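Local coordinates for kelch domain-containing protein (Colletotrichum graminicola M1.001, PDB 5C86) that is a fungal alcohol oxidase of the galactose oxidase and glyoxal oxidase (AA5) family, which probably oxidises alcohols at a copper site, at residues Trp6-Ala18 and Tyr48-Ala62. Sequence-based numbering, arbitrary orientation. Where two conformers were deposited one is given.
Sequences WGPMVKFPVVPVA and YTSLYNVNTGNISDA
At the junction between the last and first blades of the beta-propeller, Phe12 drives its ring against strand 48-52 while Ile59 packs beside it. The ring presents an edge to Ser50, with CD1 3.4 Å from Ser50 OG, and brings CZ to 3.7 Å from Tyr52 CB. Val10 continues the apolar seam, its CG1 4.1 Å from Tyr52 CD1. Ile59 CG2 meets Phe12 CD1 at 3.8 Å, and in one of its two deposited conformers Ile59 CD1 also touches Val10 CG1 and Lys11 O. Strand 5-11, with Val10 hydrogen-bonded through its backbone to Gly365, pairs with 364-369 as the outer strand of the last of seven four-stranded blades, closing the ring as in galactose oxidase-type propellers; residues 12-17 then carry the chain into the first blade, where strand 47-52 lies between 28-31 and 63-66. Phe12 also packs on Val30 of strand 28-31. Farther along, Pro13 lays its ring against Ser50 and Ala62, CD 3.3 Å from Ser50 OG and CG 3.7 Å from Ala62 CB. A chi1 of 171° swings the Ser50 hydroxyl within reach of Ser60 O, to which it donates over 2.9 Å, and Ser60 OG accepts from Leu51 N, tying the returning chain to the strand beneath Pro13. Val14 CG1 touches both Ala62 CB and Tyr48 CB, 3.8 Å from each.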
ATOM      1  N   TRP A   6     -21.390  -0.633   1.409  1.00 17.43           N
ATOM      2  CA  TRP A   6     -20.682  -0.652   2.639  1.00 16.61           C
ATOM      3  C   TRP A   6     -21.198  -1.709   3.593  1.00 17.96           C
ATOM      4  O   TRP A   6     -22.411  -1.847   3.687  1.00 21.34           O
ATOM      5  CB  TRP A   6     -20.832   0.708   3.367  1.00 16.94           C
ATOM      6  CG  TRP A   6     -20.186   1.815   2.669  1.00 18.77           C
ATOM      7  CD1 TRP A   6     -20.778   2.776   2.025  1.00 19.33           C
ATOM      8  CD2 TRP A   6     -18.788   2.120   2.682  1.00 15.33           C
ATOM      9  NE1 TRP A   6     -19.861   3.680   1.535  1.00 20.77           N
ATOM     10  CE2 TRP A   6     -18.616   3.298   1.925  1.00 17.90           C
ATOM     11  CE3 TRP A   6     -17.697   1.504   3.215  1.00 15.26           C
ATOM     12  CZ2 TRP A   6     -17.343   3.900   1.734  1.00 16.51           C
ATOM     13  CZ3 TRP A   6     -16.384   2.133   3.033  1.00 17.18           C
ATOM     14  CH2 TRP A   6     -16.263   3.302   2.294  1.00 14.59           C
ATOM     15  N   GLY A   7     -20.335  -2.363   4.318  1.00 19.61           N
ATOM     16  CA  GLY A   7     -20.738  -3.204   5.422  1.00 23.28           C
ATOM     17  C   GLY A   7     -20.925  -2.413   6.711  1.00 23.23           C
ATOM     18  O   GLY A   7     -20.784  -1.205   6.727  1.00 24.96           O
ATOM     19  N   PRO A   8     -21.150  -3.112   7.799  1.00 24.14           N
ATOM     20  CA  PRO A   8     -21.369  -2.376   9.039  1.00 27.37           C
ATOM     21  C   PRO A   8     -20.113  -1.722   9.577  1.00 26.11           C
ATOM     22  O   PRO A   8     -18.963  -2.141   9.262  1.00 22.76           O
ATOM     23  CB  PRO A   8     -21.798  -3.498  10.011  1.00 29.85           C
ATOM     24  CG  PRO A   8     -21.213  -4.750   9.424  1.00 30.15           C
ATOM     25  CD  PRO A   8     -21.427  -4.543   7.947  1.00 26.76           C
ATOM     26  N   MET A   9     -20.294  -0.681  10.403  0.50 26.51           N
ATOM     27  CA  MET A   9     -19.168   0.009  11.006  0.50 27.01           C
ATOM     28  C   MET A   9     -18.477  -0.936  11.982  0.50 26.65           C
ATOM     29  O   MET A   9     -19.144  -1.607  12.773  0.50 28.23           O
ATOM     30  CB  MET A   9     -19.572   1.311  11.755  0.50 31.87           C
ATOM     31  CG  MET A   9     -20.101   2.499  10.926  0.50 33.99           C
ATOM     32  SD  MET A   9     -18.993   3.630  10.020  0.50 43.77           S
ATOM     33  CE  MET A   9     -17.406   3.152  10.542  0.50 32.46           C
ATOM     34  N   VAL A  10     -17.147  -0.952  11.910  1.00 23.52           N
ATOM     35  CA  VAL A  10     -16.230  -1.752  12.671  1.00 26.39           C
ATOM     36  C   VAL A  10     -15.505  -0.731  13.549  1.00 26.50           C
ATOM     37  O   VAL A  10     -15.040   0.298  13.056  1.00 30.32           O
ATOM     38  CB  VAL A  10     -15.278  -2.463  11.696  1.00 31.52           C
ATOM     39  CG1 VAL A  10     -13.987  -2.978  12.330  1.00 35.92           C
ATOM     40  CG2 VAL A  10     -16.072  -3.589  11.029  1.00 34.96           C
ATOM     41  N   LYS A  11     -15.369  -1.019  14.825  1.00 25.00           N
ATOM     42  CA  LYS A  11     -14.768  -0.054  15.743  1.00 25.22           C
ATOM     43  C   LYS A  11     -13.587  -0.636  16.454  1.00 24.02           C
ATOM     44  O   LYS A  11     -13.649  -1.686  17.090  1.00 23.03           O
ATOM     45  CB  LYS A  11     -15.837   0.366  16.765  1.00 31.53           C
ATOM     46  CG  LYS A  11     -15.902   1.875  17.008  0.85 33.27           C
ATOM     47  CD  LYS A  11     -16.359   2.173  18.444  0.70 35.65           C
ATOM     48  CE  LYS A  11     -17.694   1.506  18.761  0.70 35.74           C
ATOM     49  NZ  LYS A  11     -17.939   1.435  20.233  0.70 34.49           N
ATOM     50  N   PHE A  12     -12.438  -0.005  16.345  1.00 19.08           N
ATOM     51  CA  PHE A  12     -11.292  -0.473  16.964  1.00 19.45           C
ATOM     52  C   PHE A  12     -11.041   0.290  18.308  1.00 19.56           C
ATOM     53  O   PHE A  12     -11.393   1.437  18.406  1.00 21.67           O
ATOM     54  CB  PHE A  12     -10.030  -0.240  16.066  1.00 18.69           C
ATOM     55  CG  PHE A  12      -9.914  -1.240  14.923  1.00 18.09           C
ATOM     56  CD1 PHE A  12      -9.306  -2.487  15.101  1.00 17.73           C
ATOM     57  CD2 PHE A  12     -10.340  -0.871  13.669  1.00 19.49           C
ATOM     58  CE1 PHE A  12      -9.232  -3.403  14.059  1.00 19.74           C
ATOM     59  CE2 PHE A  12     -10.246  -1.777  12.608  1.00 20.11           C
ATOM     60  CZ  PHE A  12      -9.683  -3.023  12.810  1.00 19.00           C
ATOM     61  N   PRO A  13     -10.287  -0.316  19.196  1.00 21.99           N
ATOM     62  CA  PRO A  13      -9.975   0.384  20.464  1.00 22.68           C
ATOM     63  C   PRO A  13      -8.808   1.359  20.272  1.00 22.08           C
ATOM     64  O   PRO A  13      -8.445   2.045  21.253  1.00 23.60           O
ATOM     65  CB  PRO A  13      -9.552  -0.756  21.367  1.00 22.09           C
ATOM     66  CG  PRO A  13      -8.863  -1.734  20.431  1.00 21.46           C
ATOM     67  CD  PRO A  13      -9.736  -1.688  19.204  1.00 21.14           C
ATOM     68  N   VAL A  14      -8.185   1.431  19.056  1.00 21.12           N
ATOM     69  CA  VAL A  14      -7.077   2.430  18.794  1.00 18.59           C
ATOM     70  C   VAL A  14      -7.416   3.044  17.418  1.00 17.44           C
ATOM     71  O   VAL A  14      -8.179   2.442  16.619  1.00 17.91           O
ATOM     72  CB  VAL A  14      -5.671   1.878  18.739  1.00 20.09           C
ATOM     73  CG1 VAL A  14      -5.301   1.084  19.988  1.00 23.90           C
ATOM     74  CG2 VAL A  14      -5.441   0.919  17.538  1.00 20.17           C
ATOM     75  N   VAL A  15      -6.990   4.287  17.117  1.00 16.31           N
ATOM     76  CA  VAL A  15      -7.299   4.859  15.832  1.00 17.08           C
ATOM     77  C   VAL A  15      -6.362   4.104  14.830  1.00 13.83           C
ATOM     78  O   VAL A  15      -5.146   4.012  15.000  1.00 15.83           O
ATOM     79  CB  VAL A  15      -7.000   6.363  15.776  1.00 17.43           C
ATOM     80  CG1 VAL A  15      -7.352   6.928  14.430  1.00 16.81           C
ATOM     81  CG2 VAL A  15      -7.799   7.104  16.898  1.00 17.67           C
ATOM     82  N   PRO A  16      -7.010   3.554  13.752  1.00 15.48           N
ATOM     83  CA  PRO A  16      -6.250   2.686  12.821  1.00 17.16           C
ATOM     84  C   PRO A  16      -5.516   3.525  11.779  1.00 16.25           C
ATOM     85  O   PRO A  16      -5.944   3.616  10.604  1.00 15.63           O
ATOM     86  CB  PRO A  16      -7.309   1.776  12.256  1.00 15.08           C
ATOM     87  CG  PRO A  16      -8.545   2.558  12.296  1.00 16.53           C
ATOM     88  CD  PRO A  16      -8.453   3.455  13.561  1.00 15.50           C
ATOM     89  N   VAL A  17      -4.451   4.151  12.243  1.00 14.71           N
ATOM     90  CA  VAL A  17      -3.673   5.071  11.455  1.00 13.35           C
ATOM     91  C   VAL A  17      -2.690   4.308  10.525  1.00 12.61           C
ATOM     92  O   VAL A  17      -2.205   4.870   9.524  1.00 12.64           O
ATOM     93  CB  VAL A  17      -2.922   6.066  12.383  1.00 14.12           C
ATOM     94  CG1 VAL A  17      -1.946   6.950  11.646  1.00 15.01           C
ATOM     95  CG2 VAL A  17      -3.999   6.885  13.123  1.00 14.31           C
ATOM     96  N   ALA A  18      -2.351   3.120  10.903  1.00 11.75           N
ATOM     97  CA  ALA A  18      -1.492   2.237  10.119  1.00 12.22           C
ATOM     98  C   ALA A  18      -2.229   0.923  10.119  1.00 13.72           C
ATOM     99  O   ALA A  18      -2.724   0.459  11.170  1.00 12.63           O
ATOM    100  CB  ALA A  18      -0.132   2.130  10.694  1.00 12.52           C
ATOM    101  N   TYR A  48       0.554   0.360  20.728  1.00 16.11           N
ATOM    102  CA  TYR A  48      -0.732  -0.290  20.850  1.00 17.69           C
ATOM    103  C   TYR A  48      -1.187  -0.803  19.478  1.00 21.40           C
ATOM    104  O   TYR A  48      -1.180  -0.054  18.523  1.00 19.28           O
ATOM    105  CB  TYR A  48      -1.794   0.588  21.437  1.00 20.36           C
ATOM    106  CG  TYR A  48      -1.626   0.733  22.930  1.00 27.09           C
ATOM    107  CD1 TYR A  48      -0.792   1.717  23.458  1.00 28.00           C
ATOM    108  CD2 TYR A  48      -2.308  -0.134  23.806  1.00 31.02           C
ATOM    109  CE1 TYR A  48      -0.674   1.865  24.867  1.00 34.82           C
ATOM    110  CE2 TYR A  48      -2.178  -0.007  25.188  1.00 34.22           C
ATOM    111  CZ  TYR A  48      -1.371   1.000  25.699  1.00 37.72           C
ATOM    112  OH  TYR A  48      -1.219   1.135  27.069  1.00 40.02           O
ATOM    113  N   THR A  49      -1.706  -2.040  19.462  1.00 19.43           N
ATOM    114  CA  THR A  49      -2.211  -2.704  18.228  1.00 18.35           C
ATOM    115  C   THR A  49      -3.499  -3.363  18.511  1.00 19.97           C
ATOM    116  O   THR A  49      -3.833  -3.703  19.697  1.00 19.42           O
ATOM    117  CB  THR A  49      -1.216  -3.658  17.586  1.00 18.86           C
ATOM    118  OG1 THR A  49      -1.209  -4.922  18.303  1.00 18.60           O
ATOM    119  CG2 THR A  49       0.172  -3.115  17.480  1.00 17.42           C
ATOM    120  N   SER A  50      -4.277  -3.582  17.474  1.00 17.38           N
ATOM    121  CA  SER A  50      -5.515  -4.350  17.574  1.00 17.02           C
ATOM    122  C   SER A  50      -5.661  -5.130  16.267  1.00 21.01           C
ATOM    123  O   SER A  50      -5.013  -4.810  15.257  1.00 21.39           O
ATOM    124  CB  SER A  50      -6.703  -3.474  17.851  1.00 18.81           C
ATOM    125  OG  SER A  50      -7.964  -4.127  17.769  1.00 18.19           O
ATOM    126  N   LEU A  51      -6.408  -6.214  16.319  1.00 20.55           N
ATOM    127  CA  LEU A  51      -6.562  -7.151  15.184  1.00 19.61           C
ATOM    128  C   LEU A  51      -8.004  -7.405  14.901  1.00 20.78           C
ATOM    129  O   LEU A  51      -8.748  -7.746  15.846  1.00 21.22           O
ATOM    130  CB  LEU A  51      -5.896  -8.449  15.530  1.00 19.71           C
ATOM    131  CG  LEU A  51      -5.862  -9.534  14.433  1.00 22.24           C
ATOM    132  CD1 LEU A  51      -4.796  -9.172  13.434  1.00 22.97           C
ATOM    133  CD2 LEU A  51      -5.602 -10.946  14.990  1.00 27.50           C
ATOM    134  N   TYR A  52      -8.424  -7.297  13.633  1.00 16.88           N
ATOM    135  CA  TYR A  52      -9.757  -7.639  13.215  1.00 17.67           C
ATOM    136  C   TYR A  52      -9.691  -9.009  12.537  1.00 16.53           C
ATOM    137  O   TYR A  52      -8.905  -9.235  11.651  1.00 17.40           O
ATOM    138  CB  TYR A  52     -10.373  -6.634  12.221  1.00 18.17           C
ATOM    139  CG  TYR A  52     -11.667  -7.040  11.579  1.00 20.68           C
ATOM    140  CD1 TYR A  52     -12.861  -6.927  12.234  1.00 22.41           C
ATOM    141  CD2 TYR A  52     -11.684  -7.503  10.289  1.00 20.77           C
ATOM    142  CE1 TYR A  52     -14.046  -7.315  11.644  1.00 25.14           C
ATOM    143  CE2 TYR A  52     -12.846  -7.836   9.671  1.00 23.48           C
ATOM    144  CZ  TYR A  52     -14.017  -7.759  10.362  1.00 24.71           C
ATOM    145  OH  TYR A  52     -15.151  -8.102   9.680  1.00 31.61           O
ATOM    146  N   ASN A  53     -10.458  -9.969  13.070  1.00 18.78           N
ATOM    147  CA  ASN A  53     -10.527 -11.305  12.512  1.00 19.80           C
ATOM    148  C   ASN A  53     -11.583 -11.357  11.448  1.00 20.29           C
ATOM    149  O   ASN A  53     -12.767 -11.160  11.701  1.00 20.21           O
ATOM    150  CB  ASN A  53     -10.850 -12.286  13.657  1.00 19.60           C
ATOM    151  CG  ASN A  53     -10.708 -13.689  13.222  1.00 21.59           C
ATOM    152  OD1 ASN A  53     -11.411 -14.134  12.350  1.00 24.73           O
ATOM    153  ND2 ASN A  53      -9.753 -14.315  13.718  1.00 25.73           N
ATOM    154  N   VAL A  54     -11.159 -11.586  10.206  1.00 20.35           N
ATOM    155  CA  VAL A  54     -12.069 -11.564   9.049  1.00 22.19           C
ATOM    156  C   VAL A  54     -13.027 -12.773   9.053  1.00 22.03           C
ATOM    157  O   VAL A  54     -14.091 -12.693   8.468  1.00 27.58           O
ATOM    158  CB  VAL A  54     -11.297 -11.489   7.711  1.00 22.92           C
ATOM    159  CG1 VAL A  54     -10.496 -10.174   7.646  1.00 25.46           C
ATOM    160  CG2 VAL A  54     -10.338 -12.610   7.536  1.00 23.88           C
ATOM    161  N   ASN A  55     -12.621 -13.876   9.672  1.00 22.63           N
ATOM    162  CA  ASN A  55     -13.539 -15.054   9.744  1.00 27.28           C
ATOM    163  C   ASN A  55     -14.634 -14.917  10.819  1.00 26.90           C
ATOM    164  O   ASN A  55     -15.817 -15.162  10.563  1.00 31.21           O
ATOM    165  CB  ASN A  55     -12.725 -16.333   9.920  1.00 28.38           C
ATOM    166  CG  ASN A  55     -11.952 -16.717   8.622  1.00 34.37           C
ATOM    167  OD1 ASN A  55     -10.989 -17.463   8.685  1.00 45.77           O
ATOM    168  ND2 ASN A  55     -12.401 -16.239   7.464  1.00 37.89           N
ATOM    169  N   THR A  56     -14.281 -14.450  11.999  1.00 26.59           N
ATOM    170  CA  THR A  56     -15.252 -14.320  13.099  1.00 30.78           C
ATOM    171  C   THR A  56     -15.858 -12.923  13.247  1.00 33.61           C
ATOM    172  O   THR A  56     -16.899 -12.760  13.856  1.00 34.06           O
ATOM    173  CB  THR A  56     -14.576 -14.700  14.417  1.00 29.86           C
ATOM    174  OG1 THR A  56     -13.548 -13.756  14.695  1.00 30.33           O
ATOM    175  CG2 THR A  56     -13.921 -16.054  14.312  1.00 31.43           C
ATOM    176  N   GLY A  57     -15.207 -11.898  12.699  1.00 31.47           N
ATOM    177  CA  GLY A  57     -15.601 -10.515  12.987  1.00 29.59           C
ATOM    178  C   GLY A  57     -15.141  -9.992  14.385  1.00 29.02           C
ATOM    179  O   GLY A  57     -15.410  -8.878  14.712  1.00 34.99           O
ATOM    180  N   ASN A  58     -14.441 -10.775  15.182  1.00 30.15           N
ATOM    181  CA  ASN A  58     -13.937 -10.318  16.479  1.00 30.20           C
ATOM    182  C   ASN A  58     -12.921  -9.183  16.303  1.00 29.63           C
ATOM    183  O   ASN A  58     -12.001  -9.273  15.453  1.00 25.99           O
ATOM    184  CB  ASN A  58     -13.235 -11.477  17.210  1.00 32.03           C
ATOM    185  CG  ASN A  58     -12.628 -11.070  18.551  1.00 37.26           C
ATOM    186  OD1 ASN A  58     -11.397 -10.927  18.668  1.00 36.57           O
ATOM    187  ND2 ASN A  58     -13.484 -10.862  19.573  1.00 39.39           N
ATOM    188  N   ILE A  59     -13.044  -8.136  17.126  0.70 28.17           N
ATOM    189  CA  ILE A  59     -12.009  -7.121  17.193  0.70 27.40           C
ATOM    190  C   ILE A  59     -11.354  -7.307  18.514  0.70 25.41           C
ATOM    191  O   ILE A  59     -12.032  -7.352  19.529  0.70 25.74           O
ATOM    192  CB  ILE A  59     -12.556  -5.715  17.080  0.70 29.52           C
ATOM    193  CG1 ILE A  59     -13.133  -5.522  15.696  0.70 29.43           C
ATOM    194  CG2 ILE A  59     -11.446  -4.679  17.314  0.70 30.55           C
ATOM    195  CD1 ILE A  59     -14.377  -4.658  15.711  0.70 30.86           C
ATOM    196  N   SER A  60     -10.055  -7.471  18.496  1.00 22.95           N
ATOM    197  CA  SER A  60      -9.296  -7.748  19.725  1.00 25.76           C
ATOM    198  C   SER A  60      -9.121  -6.483  20.594  1.00 29.70           C
ATOM    199  O   SER A  60      -9.125  -5.343  20.079  1.00 25.14           O
ATOM    200  CB  SER A  60      -7.925  -8.330  19.371  1.00 27.09           C
ATOM    201  OG  SER A  60      -6.998  -7.339  18.950  1.00 33.27           O
ATOM    202  N   ASP A  61      -8.925  -6.684  21.900  1.00 26.59           N
ATOM    203  CA  ASP A  61      -8.593  -5.572  22.741  1.00 28.15           C
ATOM    204  C   ASP A  61      -7.222  -5.026  22.367  1.00 26.07           C
ATOM    205  O   ASP A  61      -6.313  -5.755  21.897  1.00 28.57           O
ATOM    206  CB  ASP A  61      -8.573  -6.012  24.238  1.00 32.59           C
ATOM    207  CG  ASP A  61      -9.915  -6.567  24.724  1.00 37.61           C
ATOM    208  OD1 ASP A  61     -11.005  -6.060  24.387  1.00 42.32           O
ATOM    209  OD2 ASP A  61      -9.871  -7.527  25.515  1.00 46.22           O
ATOM    210  N   ALA A  62      -7.010  -3.750  22.675  1.00 25.22           N
ATOM    211  CA  ALA A  62      -5.736  -3.142  22.372  1.00 26.60           C
ATOM    212  C   ALA A  62      -4.662  -3.738  23.246  1.00 30.88           C
ATOM    213  O   ALA A  62      -4.867  -3.857  24.471  1.00 31.22           O
ATOM    214  CB  ALA A  62      -5.802  -1.624  22.549  1.00 26.25           C
TER